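Local structure of transcription factor SPN1 (Saccharomyces cerevisiae, 3NFQ) at residues 34-37 with 38-42. The protein takes part in regulating RNA polymerase II transcription, interacting with SPT6 and SPT5, and may act during and after recruitment of the TATA-binding protein. Residues are numbered along the deposited sequence; the frame is centred on the assembly and turned at random.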
ATOM      1  N   ASP A  34       6.269 -15.165  -4.772  1.00 22.29           N
ATOM      2  CA  ASP A  34       6.934 -16.447  -5.005  1.00 23.51           C
ATOM      3  C   ASP A  34       6.061 -17.559  -4.485  1.00 23.53           C
ATOM      4  O   ASP A  34       5.872 -18.574  -5.165  1.00 23.16           O
ATOM      5  CB  ASP A  34       8.317 -16.504  -4.348  1.00 24.39           C
ATOM      6  CG  ASP A  34       9.330 -15.540  -4.969  1.00 29.21           C
ATOM      7  OD1 ASP A  34       9.102 -14.981  -6.075  1.00 33.55           O
ATOM      8  OD2 ASP A  34      10.383 -15.331  -4.316  1.00 35.31           O
ATOM      9  N   THR A  35       5.522 -17.389  -3.274  1.00 22.08           N
ATOM     10  CA  THR A  35       4.666 -18.415  -2.689  1.00 23.40           C
ATOM     11  C   THR A  35       3.389 -18.695  -3.487  1.00 24.83           C
ATOM     12  O   THR A  35       2.982 -19.885  -3.691  1.00 23.45           O
ATOM     13  CB  THR A  35       4.269 -18.057  -1.269  1.00 22.69           C
ATOM     14  OG1 THR A  35       5.421 -18.025  -0.441  1.00 23.20           O
ATOM     15  CG2 THR A  35       3.265 -19.021  -0.696  1.00 23.78           C
ATOM     16  N   LEU A  36       2.752 -17.611  -3.929  1.00 26.48           N
ATOM     17  CA  LEU A  36       1.561 -17.739  -4.754  1.00 27.52           C
ATOM     18  C   LEU A  36       1.882 -18.543  -6.014  1.00 29.60           C
ATOM     19  O   LEU A  36       1.165 -19.495  -6.338  1.00 30.83           O
ATOM     20  CB  LEU A  36       0.977 -16.357  -5.085  1.00 27.09           C
ATOM     21  CG  LEU A  36      -0.241 -16.392  -6.051  1.00 27.61           C
ATOM     22  CD1 LEU A  36      -1.416 -17.158  -5.489  1.00 25.74           C
ATOM     23  CD2 LEU A  36      -0.641 -14.954  -6.359  1.00 25.03           C
ATOM     24  N   ASN A  37       2.939 -18.170  -6.725  1.00 30.84           N
ATOM     25  CA  ASN A  37       3.365 -18.906  -7.915  1.00 32.80           C
ATOM     26  C   ASN A  37       3.627 -20.399  -7.654  1.00 34.43           C
ATOM     27  O   ASN A  37       3.255 -21.230  -8.472  1.00 34.76           O
ATOM     28  CB  ASN A  37       4.607 -18.280  -8.509  1.00 32.48           C
ATOM     29  CG  ASN A  37       4.324 -16.959  -9.144  1.00 34.12           C
ATOM     30  OD1 ASN A  37       3.179 -16.664  -9.474  1.00 38.29           O
ATOM     31  ND2 ASN A  37       5.356 -16.144  -9.326  1.00 35.52           N
ATOM     32  N   LYS A  38       4.264 -20.717  -6.528  1.00 34.61           N
ATOM     33  CA  LYS A  38       4.453 -22.092  -6.094  1.00 36.57           C
ATOM     34  C   LYS A  38       3.129 -22.823  -5.811  1.00 37.17           C
ATOM     35  O   LYS A  38       2.932 -23.962  -6.256  1.00 36.67           O
ATOM     36  CB  LYS A  38       5.332 -22.079  -4.844  1.00 36.91           C
ATOM     37  CG  LYS A  38       5.943 -23.405  -4.458  1.00 39.28           C
ATOM     38  CD  LYS A  38       7.140 -23.127  -3.550  1.00 42.29           C
ATOM     39  CE  LYS A  38       7.829 -24.401  -3.160  1.00 45.59           C
ATOM     40  NZ  LYS A  38       8.933 -24.145  -2.202  1.00 45.16           N
ATOM     41  N   ARG A  39       2.220 -22.181  -5.068  1.00 37.61           N
ATOM     42  CA  ARG A  39       0.910 -22.753  -4.775  1.00 38.86           C
ATOM     43  C   ARG A  39       0.170 -23.058  -6.076  1.00 39.86           C
ATOM     44  O   ARG A  39      -0.517 -24.078  -6.175  1.00 39.61           O
ATOM     45  CB  ARG A  39       0.056 -21.811  -3.906  1.00 38.52           C
ATOM     46  CG  ARG A  39      -1.396 -22.251  -3.800  1.00 39.14           C
ATOM     47  CD  ARG A  39      -2.317 -21.166  -3.261  1.00 40.01           C
ATOM     48  NE  ARG A  39      -2.555 -21.437  -1.857  1.00 45.83           N
ATOM     49  CZ  ARG A  39      -3.716 -21.796  -1.323  1.00 44.60           C
ATOM     50  NH1 ARG A  39      -4.813 -21.905  -2.059  1.00 45.07           N
ATOM     51  NH2 ARG A  39      -3.771 -22.046  -0.025  1.00 46.18           N
ATOM     52  N   ILE A  40       0.327 -22.166  -7.054  1.00 40.84           N
ATOM     53  CA  ILE A  40      -0.261 -22.314  -8.385  1.00 42.71           C
ATOM     54  C   ILE A  40       0.409 -23.475  -9.138  1.00 43.55           C
ATOM     55  O   ILE A  40      -0.256 -24.393  -9.598  1.00 44.44           O
ATOM     56  CB  ILE A  40      -0.157 -20.984  -9.207  1.00 42.44           C
ATOM     57  CG1 ILE A  40      -1.229 -19.977  -8.741  1.00 42.53           C
ATOM     58  CG2 ILE A  40      -0.237 -21.252 -10.728  1.00 43.52           C
ATOM     59  CD1 ILE A  40      -0.995 -18.556  -9.222  1.00 43.04           C
ATOM     60  N   GLU A  41       1.728 -23.433  -9.266  1.00 44.78           N
ATOM     61  CA  GLU A  41       2.433 -24.491  -9.965  1.00 45.80           C
ATOM     62  C   GLU A  41       2.172 -25.879  -9.387  1.00 45.58           C
ATOM     63  O   GLU A  41       1.929 -26.824 -10.138  1.00 46.44           O
ATOM     64  CB  GLU A  41       3.922 -24.171 -10.055  1.00 46.63           C
ATOM     65  CG  GLU A  41       4.258 -23.415 -11.358  1.00 51.00           C
ATOM     66  CD  GLU A  41       5.114 -22.156 -11.149  1.00 57.47           C
ATOM     67  OE1 GLU A  41       6.167 -22.230 -10.462  1.00 60.11           O
ATOM     68  OE2 GLU A  41       4.736 -21.081 -11.688  1.00 59.24           O
ATOM     69  N   THR A  42       2.186 -26.006  -8.067  1.00 44.44           N
ATOM     70  CA  THR A  42       2.082 -27.315  -7.414  1.00 43.23           C
ATOM     71  C   THR A  42       0.680 -27.723  -7.022  1.00 42.54           C
ATOM     72  O   THR A  42       0.451 -28.886  -6.697  1.00 43.24           O
ATOM     73  CB  THR A  42       2.945 -27.382  -6.143  1.00 43.46           C
ATOM     74  OG1 THR A  42       2.380 -26.527  -5.140  1.00 43.73           O
ATOM     75  CG2 THR A  42       4.388 -26.983  -6.446  1.00 42.88           C
TER
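With CG of Leu36 set anti to its backbone N (chi1 176°) and CG1 of Ile40 turned beside its own (chi1 -77°), the two branched side chains meet one helical turn apart. The touch is made by the tip of Ile40: its CD1 lies 3.9 Å from CG of Leu36 and about as far from CD1 of the same leucine. The two side chains pass each other at a slant. CB and CG1 of Ile40 lie against the carbonyl of Leu36, CG1 resting 3.4 Å from Leu36 O. Leucine suits its place because a branched apolar side chain can touch Ile40 and also pack on Leu88 from a loop.

Beneath these side chains runs ordinary alpha-helical i to i+4 bonding near the C-terminal end of the long helix 10-42, part of the all-helical conserved central domain of SPN1. Lys38, Arg39, Ile40 and Glu41 give their N-H groups in turn to the carbonyls of Asp34, Thr35, Leu36 and Asn37; the straightest, Glu41 N to Asn37 O, measures 2.8 Å.

At the last turn Thr42 contributes twice. Its N reaches Lys38 O at 2.8 Å, and its OG1 donates to that same oxygen at 2.9 Å, approaching from above the carbonyl plane. The short threonine side chain, with chi1 69°, can bring OG1 back this way while also accepting from Asp44 N, just past the helix. Arg39, long and bent at chi3, instead sends NE to Leu47 O. Lys38 touches Leu47 too, and its extended chain suits an exposed position.

Apolar contact between turns thus accompanies regular backbone bonding at the domain surface; two donors on Lys38 O hold the last turn together, while the Thr42-Asp44 and Arg39-Leu47 bonds tie it to the following loop.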